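Local coordinates for acyl-[acyl-carrier-protein]--UDP-N-acetylglucosamine O-acyltransferase (Helicobacter pylori, PDB 1J2Z) that catalyses the first step of lipid A biosynthesis, transferring a (3R)-hydroxyacyl chain from acyl carrier protein to UDP-N-acetylglucosamine, at residues V38-N43 with T56-F61; D109-M114 with S127-A132. All coordinates share one frame; numbering follows the deposited sequence.

Contact 1: residues V38-N43 with T56-F61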
loop_
_atom_site.group_PDB
_atom_site.type_symbol
_atom_site.label_atom_id
_atom_site.label_comp_id
_atom_site.label_asym_id
_atom_site.label_seq_id
_atom_site.Cartn_x
_atom_site.Cartn_y
_atom_site.Cartn_z
ATOM N N VAL A 38 -1.759 1.367 28.568
ATOM C CA VAL A 38 -2.018 1.159 27.146
ATOM C C VAL A 38 -3.159 2.050 26.676
ATOM O O VAL A 38 -4.166 2.198 27.369
ATOM C CB VAL A 38 -2.400 -0.308 26.838
ATOM C CG1 VAL A 38 -3.091 -0.400 25.466
ATOM C CG2 VAL A 38 -1.154 -1.183 26.856
ATOM N N LYS A 39 -2.996 2.648 25.498
ATOM C CA LYS A 39 -4.039 3.498 24.942
ATOM C C LYS A 39 -4.486 3.024 23.564
ATOM O O LYS A 39 -3.713 3.026 22.607
ATOM C CB LYS A 39 -3.580 4.959 24.842
ATOM C CG LYS A 39 -4.645 5.857 24.217
ATOM C CD LYS A 39 -4.243 7.330 24.182
ATOM C CE LYS A 39 -5.355 8.175 23.572
ATOM N NZ LYS A 39 -5.075 9.632 23.668
ATOM N N LEU A 40 -5.746 2.618 23.475
ATOM C CA LEU A 40 -6.309 2.165 22.220
ATOM C C LEU A 40 -7.265 3.237 21.748
ATOM O O LEU A 40 -8.166 3.632 22.485
ATOM C CB LEU A 40 -7.096 0.865 22.406
ATOM C CG LEU A 40 -6.385 -0.353 22.990
ATOM C CD1 LEU A 40 -7.349 -1.530 22.984
ATOM C CD2 LEU A 40 -5.144 -0.672 22.175
ATOM N N HIS A 41 -7.074 3.721 20.527
ATOM C CA HIS A 41 -7.991 4.716 19.999
ATOM C C HIS A 41 -9.256 3.972 19.618
ATOM O O HIS A 41 -9.397 2.789 19.921
ATOM C CB HIS A 41 -7.381 5.409 18.783
ATOM C CG HIS A 41 -6.208 6.275 19.123
ATOM N ND1 HIS A 41 -6.142 7.609 18.781
ATOM C CD2 HIS A 41 -5.067 6.004 19.799
ATOM C CE1 HIS A 41 -5.012 8.122 19.235
ATOM N NE2 HIS A 41 -4.342 7.167 19.856
ATOM N N ASN A 42 -10.187 4.652 18.969
ATOM C CA ASN A 42 -11.419 3.991 18.568
ATOM C C ASN A 42 -11.143 2.922 17.513
ATOM O O ASN A 42 -10.173 3.010 16.763
ATOM C CB ASN A 42 -12.398 5.014 17.988
ATOM C CG ASN A 42 -11.913 5.602 16.670
ATOM O OD1 ASN A 42 -12.289 5.139 15.586
ATOM N ND2 ASN A 42 -11.061 6.613 16.758
ATOM N N ASN A 43 -11.994 1.904 17.484
ATOM C CA ASN A 43 -11.914 0.852 16.478
ATOM C C ASN A 43 -10.622 0.053 16.321
ATOM O O ASN A 43 -10.184 -0.206 15.196
ATOM C CB ASN A 43 -12.301 1.444 15.122
ATOM C CG ASN A 43 -13.762 1.851 15.060
ATOM O OD1 ASN A 43 -14.649 1.004 14.948
ATOM N ND2 ASN A 43 -14.018 3.145 15.146
ATOM N N THR A 56 1.894 1.375 25.461
ATOM C CA THR A 56 1.833 1.313 24.008
ATOM C C THR A 56 0.523 1.951 23.552
ATOM O O THR A 56 -0.510 1.797 24.206
ATOM C CB THR A 56 1.947 -0.138 23.511
ATOM O OG1 THR A 56 3.319 -0.540 23.586
ATOM C CG2 THR A 56 1.458 -0.268 22.070
ATOM N N GLU A 57 0.578 2.696 22.452
ATOM C CA GLU A 57 -0.608 3.362 21.919
ATOM C C GLU A 57 -0.875 2.862 20.506
ATOM O O GLU A 57 0.035 2.799 19.681
ATOM C CB GLU A 57 -0.401 4.878 21.912
ATOM C CG GLU A 57 -1.611 5.680 21.455
ATOM C CD GLU A 57 -1.363 7.182 21.510
ATOM O OE1 GLU A 57 -2.305 7.950 21.245
ATOM O OE2 GLU A 57 -0.225 7.593 21.814
ATOM N N ILE A 58 -2.127 2.502 20.238
ATOM C CA ILE A 58 -2.514 1.972 18.938
ATOM C C ILE A 58 -3.644 2.802 18.338
ATOM O O ILE A 58 -4.677 3.012 18.975
ATOM C CB ILE A 58 -2.961 0.509 19.086
ATOM C CG1 ILE A 58 -1.832 -0.290 19.752
ATOM C CG2 ILE A 58 -3.336 -0.071 17.725
ATOM C CD1 ILE A 58 -2.200 -1.706 20.121
ATOM N N PHE A 59 -3.443 3.259 17.103
ATOM C CA PHE A 59 -4.417 4.102 16.417
ATOM C C PHE A 59 -5.566 3.368 15.710
ATOM O O PHE A 59 -5.517 2.155 15.515
ATOM C CB PHE A 59 -3.672 5.035 15.460
ATOM C CG PHE A 59 -2.914 6.129 16.170
ATOM C CD1 PHE A 59 -1.786 5.832 16.934
ATOM C CD2 PHE A 59 -3.350 7.450 16.107
ATOM C CE1 PHE A 59 -1.098 6.835 17.627
ATOM C CE2 PHE A 59 -2.675 8.466 16.793
ATOM C CZ PHE A 59 -1.546 8.161 17.556
ATOM N N PRO A 60 -6.614 4.111 15.305
ATOM C CA PRO A 60 -7.792 3.551 14.633
ATOM C C PRO A 60 -7.596 2.563 13.496
ATOM O O PRO A 60 -6.726 2.722 12.645
ATOM C CB PRO A 60 -8.551 4.797 14.168
ATOM C CG PRO A 60 -8.203 5.810 15.211
ATOM C CD PRO A 60 -6.721 5.581 15.387
ATOM N N PHE A 61 -8.438 1.537 13.503
ATOM C CA PHE A 61 -8.459 0.512 12.475
ATOM C C PHE A 61 -7.226 -0.369 12.345
ATOM O O PHE A 61 -6.987 -0.955 11.288
ATOM C CB PHE A 61 -8.795 1.164 11.134
ATOM C CG PHE A 61 -10.066 1.985 11.168
ATOM C CD1 PHE A 61 -10.120 3.235 10.562
ATOM C CD2 PHE A 61 -11.203 1.506 11.815
ATOM C CE1 PHE A 61 -11.291 3.999 10.599
ATOM C CE2 PHE A 61 -12.380 2.260 11.859
ATOM C CZ PHE A 61 -12.423 3.508 11.252
HETATM O O HOH W 1 -2.745 10.514 22.139
#

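Contact 2: residues D109-M114 with S127-A132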
loop_
_atom_site.group_PDB
_atom_site.type_symbol
_atom_site.label_atom_id
_atom_site.label_comp_id
_atom_site.label_asym_id
_atom_site.label_seq_id
_atom_site.Cartn_x
_atom_site.Cartn_y
_atom_site.Cartn_z
ATOM N N ASP A 109 10.458 -2.617 22.364
ATOM C CA ASP A 109 10.035 -1.326 22.899
ATOM C C ASP A 109 10.398 -0.086 22.088
ATOM O O ASP A 109 11.324 -0.088 21.277
ATOM C CB ASP A 109 10.608 -1.132 24.305
ATOM C CG ASP A 109 10.453 -2.357 25.172
ATOM O OD1 ASP A 109 9.332 -2.893 25.276
ATOM O OD2 ASP A 109 11.464 -2.777 25.758
ATOM N N LYS A 110 9.650 0.980 22.346
ATOM C CA LYS A 110 9.873 2.264 21.706
ATOM C C LYS A 110 10.017 2.215 20.195
ATOM O O LYS A 110 10.938 2.798 19.627
ATOM C CB LYS A 110 11.098 2.932 22.342
ATOM C CG LYS A 110 10.876 3.226 23.826
ATOM C CD LYS A 110 12.102 3.781 24.510
ATOM C CE LYS A 110 11.792 4.110 25.963
ATOM N NZ LYS A 110 12.998 4.567 26.694
ATOM N N ASN A 111 9.099 1.513 19.545
ATOM C CA ASN A 111 9.109 1.426 18.094
ATOM C C ASN A 111 7.951 2.242 17.550
ATOM O O ASN A 111 6.980 2.526 18.257
ATOM C CB ASN A 111 8.937 -0.015 17.625
ATOM C CG ASN A 111 10.057 -0.913 18.086
ATOM O OD1 ASN A 111 11.204 -0.752 17.672
ATOM N ND2 ASN A 111 9.730 -1.871 18.951
ATOM N N LEU A 112 8.068 2.619 16.288
ATOM C CA LEU A 112 7.020 3.357 15.615
ATOM C C LEU A 112 6.726 2.591 14.335
ATOM O O LEU A 112 7.614 2.397 13.506
ATOM C CB LEU A 112 7.481 4.783 15.278
ATOM C CG LEU A 112 6.566 5.558 14.316
ATOM C CD1 LEU A 112 5.146 5.630 14.876
ATOM C CD2 LEU A 112 7.132 6.956 14.081
ATOM N N LEU A 113 5.496 2.110 14.201
ATOM C CA LEU A 113 5.092 1.404 12.991
ATOM C C LEU A 113 4.027 2.312 12.392
ATOM O O LEU A 113 2.920 2.410 12.923
ATOM C CB LEU A 113 4.492 0.030 13.312
ATOM C CG LEU A 113 5.261 -0.897 14.266
ATOM C CD1 LEU A 113 4.598 -2.272 14.277
ATOM C CD2 LEU A 113 6.697 -1.017 13.839
ATOM N N MET A 114 4.375 2.995 11.308
ATOM C CA MET A 114 3.453 3.913 10.653
ATOM C C MET A 114 2.283 3.178 10.014
ATOM O O MET A 114 2.210 1.952 10.069
ATOM C CB MET A 114 4.203 4.763 9.622
ATOM C CG MET A 114 5.161 5.759 10.275
ATOM S SD MET A 114 6.011 6.854 9.124
ATOM C CE MET A 114 7.672 6.730 9.725
ATOM N N SER A 127 13.888 -3.012 19.453
ATOM C CA SER A 127 13.469 -1.735 20.024
ATOM C C SER A 127 14.051 -0.536 19.273
ATOM O O SER A 127 15.032 -0.668 18.546
ATOM C CB SER A 127 13.890 -1.667 21.496
ATOM O OG SER A 127 13.253 -2.676 22.266
ATOM N N HIS A 128 13.438 0.630 19.461
ATOM C CA HIS A 128 13.883 1.868 18.821
ATOM C C HIS A 128 13.859 1.808 17.299
ATOM O O HIS A 128 14.642 2.482 16.638
ATOM C CB HIS A 128 15.299 2.223 19.291
ATOM C CG HIS A 128 15.415 2.386 20.774
ATOM N ND1 HIS A 128 14.898 3.473 21.445
ATOM C CD2 HIS A 128 15.941 1.573 21.719
ATOM C CE1 HIS A 128 15.098 3.321 22.741
ATOM N NE2 HIS A 128 15.729 2.177 22.934
ATOM N N CYS A 129 12.960 1.005 16.741
ATOM C CA CYS A 129 12.856 0.879 15.291
ATOM C C CYS A 129 11.759 1.760 14.718
ATOM O O CYS A 129 10.835 2.171 15.424
ATOM C CB CYS A 129 12.563 -0.569 14.897
ATOM S SG CYS A 129 13.912 -1.732 15.185
ATOM N N ILE A 130 11.864 2.041 13.425
ATOM C CA ILE A 130 10.864 2.838 12.742
ATOM C C ILE A 130 10.563 2.210 11.385
ATOM O O ILE A 130 11.455 2.060 10.550
ATOM C CB ILE A 130 11.338 4.295 12.530
ATOM C CG1 ILE A 130 11.480 5.002 13.878
ATOM C CG2 ILE A 130 10.340 5.039 11.654
ATOM C CD1 ILE A 130 12.064 6.401 13.773
ATOM N N LEU A 131 9.309 1.815 11.188
ATOM C CA LEU A 131 8.885 1.235 9.921
ATOM C C LEU A 131 7.892 2.229 9.337
ATOM O O LEU A 131 6.830 2.462 9.918
ATOM C CB LEU A 131 8.203 -0.127 10.125
ATOM C CG LEU A 131 8.889 -1.237 10.937
ATOM C CD1 LEU A 131 8.275 -2.584 10.560
ATOM C CD2 LEU A 131 10.369 -1.267 10.664
ATOM N N ALA A 132 8.251 2.823 8.202
ATOM C CA ALA A 132 7.408 3.815 7.534
ATOM C C ALA A 132 6.179 3.235 6.842
ATOM O O ALA A 132 6.009 2.017 6.767
ATOM C CB ALA A 132 8.237 4.602 6.522
HETATM O O HOH W 2 11.294 4.329 17.309
#

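Contact 1: residues V38-N43 with T56-F61
His41 meets Glu57 and Phe59, one through its edge and the other through a face. Its NE2 donates to Glu57 OE1 at 2.6 Å, within 10° of the imidazole plane, and reaches the carboxylate oxygen on its anti side; ring and carboxylate are nearly coplanar. Glu57 gets there extended, with CG anti to the backbone N (chi1 -176°). Over one face of the imidazole lies the Phe59 ring in a face-to-face stack, the centroids 4.0 Å apart and the planes inclined by 24°.

Lys39 NZ stays 4.0 Å from Glu57 OE1, beyond a salt bridge, and one water joins the two, accepting from NZ and donating to OE1.

Three backbone bonds of a parallel pair join the segments as successive coils of the left-handed parallel beta-helix: Lys39 N to Thr56 O, Ile58 N to Lys39 O and His41 N to Ile58 O. Past the strands, Phe61 N reaches Asn43 O from above the carbonyl plane at 3.0 Å.

Apolar contact occupies the face turned to the interior, where Leu40 CD2 lies 3.7 Å from Ile58 CD1. At the turn, Asn43 CB packs 3.4 Å from Phe61 CE2, and the Phe61 rings of the other two subunits join edge-to-face.

Imidazole, water and lysine together probably favour an ionised Glu57 carboxylate and, in turn, a protonated His41, consistent with a sulfate bound beside it.

Contact 2: residues D109-M114 with S127-A132
Asp109 and Ser127 open the pairing through a backbone-to-side-chain bond: Asp109 N donates to Ser127 OG at 2.8 Å, the hydroxyl being carried beside its own backbone N (chi1 -63°). The carbonyl of Asp109 then accepts from His128 N, while its carboxylate turns elsewhere, OD1 accepting from the backbone N of Glu84.

Lys110, in a left-handed backbone conformation, extends alongside His128, and its CD comes 3.5 Å from CE1 of the imidazole. Its carbonyl oxygen accepts from a water that also donates to Cys129 O, bridging the two segments.

At Asn111 the side chain takes over a backbone role. OD1 accepts from Cys129 N at 2.7 Å, with the donor tilted 16° from the carbonyl plane, and also lies 3.1 Å from Cys129 CB. ND2 of the same amide bonds Gly126 O, which fixes its rotation.

From Leu112 the regular parallel ladder begins. Leu112 N bonds Cys129 O and Leu112 O receives Leu131 N; Leu112 CB is 4.2 Å from Ile130 CG1. Leu113 faces the interior of the coil beside Leu131, its CD2 3.6 Å from CG of that neighbour.

Met114 closes the run. Its N bonds Leu131 O almost straight, and the chain, bent at chi3 (-133°), swings CE to 3.7 Å from Ile130 CG2 and equally near Ala132 CA. Gln69 of a neighbouring subunit packs on Leu112 and Met114.

Inward aliphatic residues stacked in register, with turns bonded coil to coil, are characteristic of the left-handed parallel beta-helix built from hexapeptide repeats, to which this family of acyltransferases belongs.

Both contacts join successive coils along one parallel sheet of the beta-helix, contact 1 nearer its N-terminal end and contact 2 nearer the middle of the chain, with centres about 15 Å apart and no direct touch. In each, the inward face is aliphatic. Elsewhere they diverge. Contact 1 is largely buried, reaches two other subunits, and bears a charged and aromatic cluster on its other face; contact 2 is only partly buried, touches one other subunit, and has aliphatic groups and a methionine there. Its polar side-chain bonds lie instead at the turn preceding the strands.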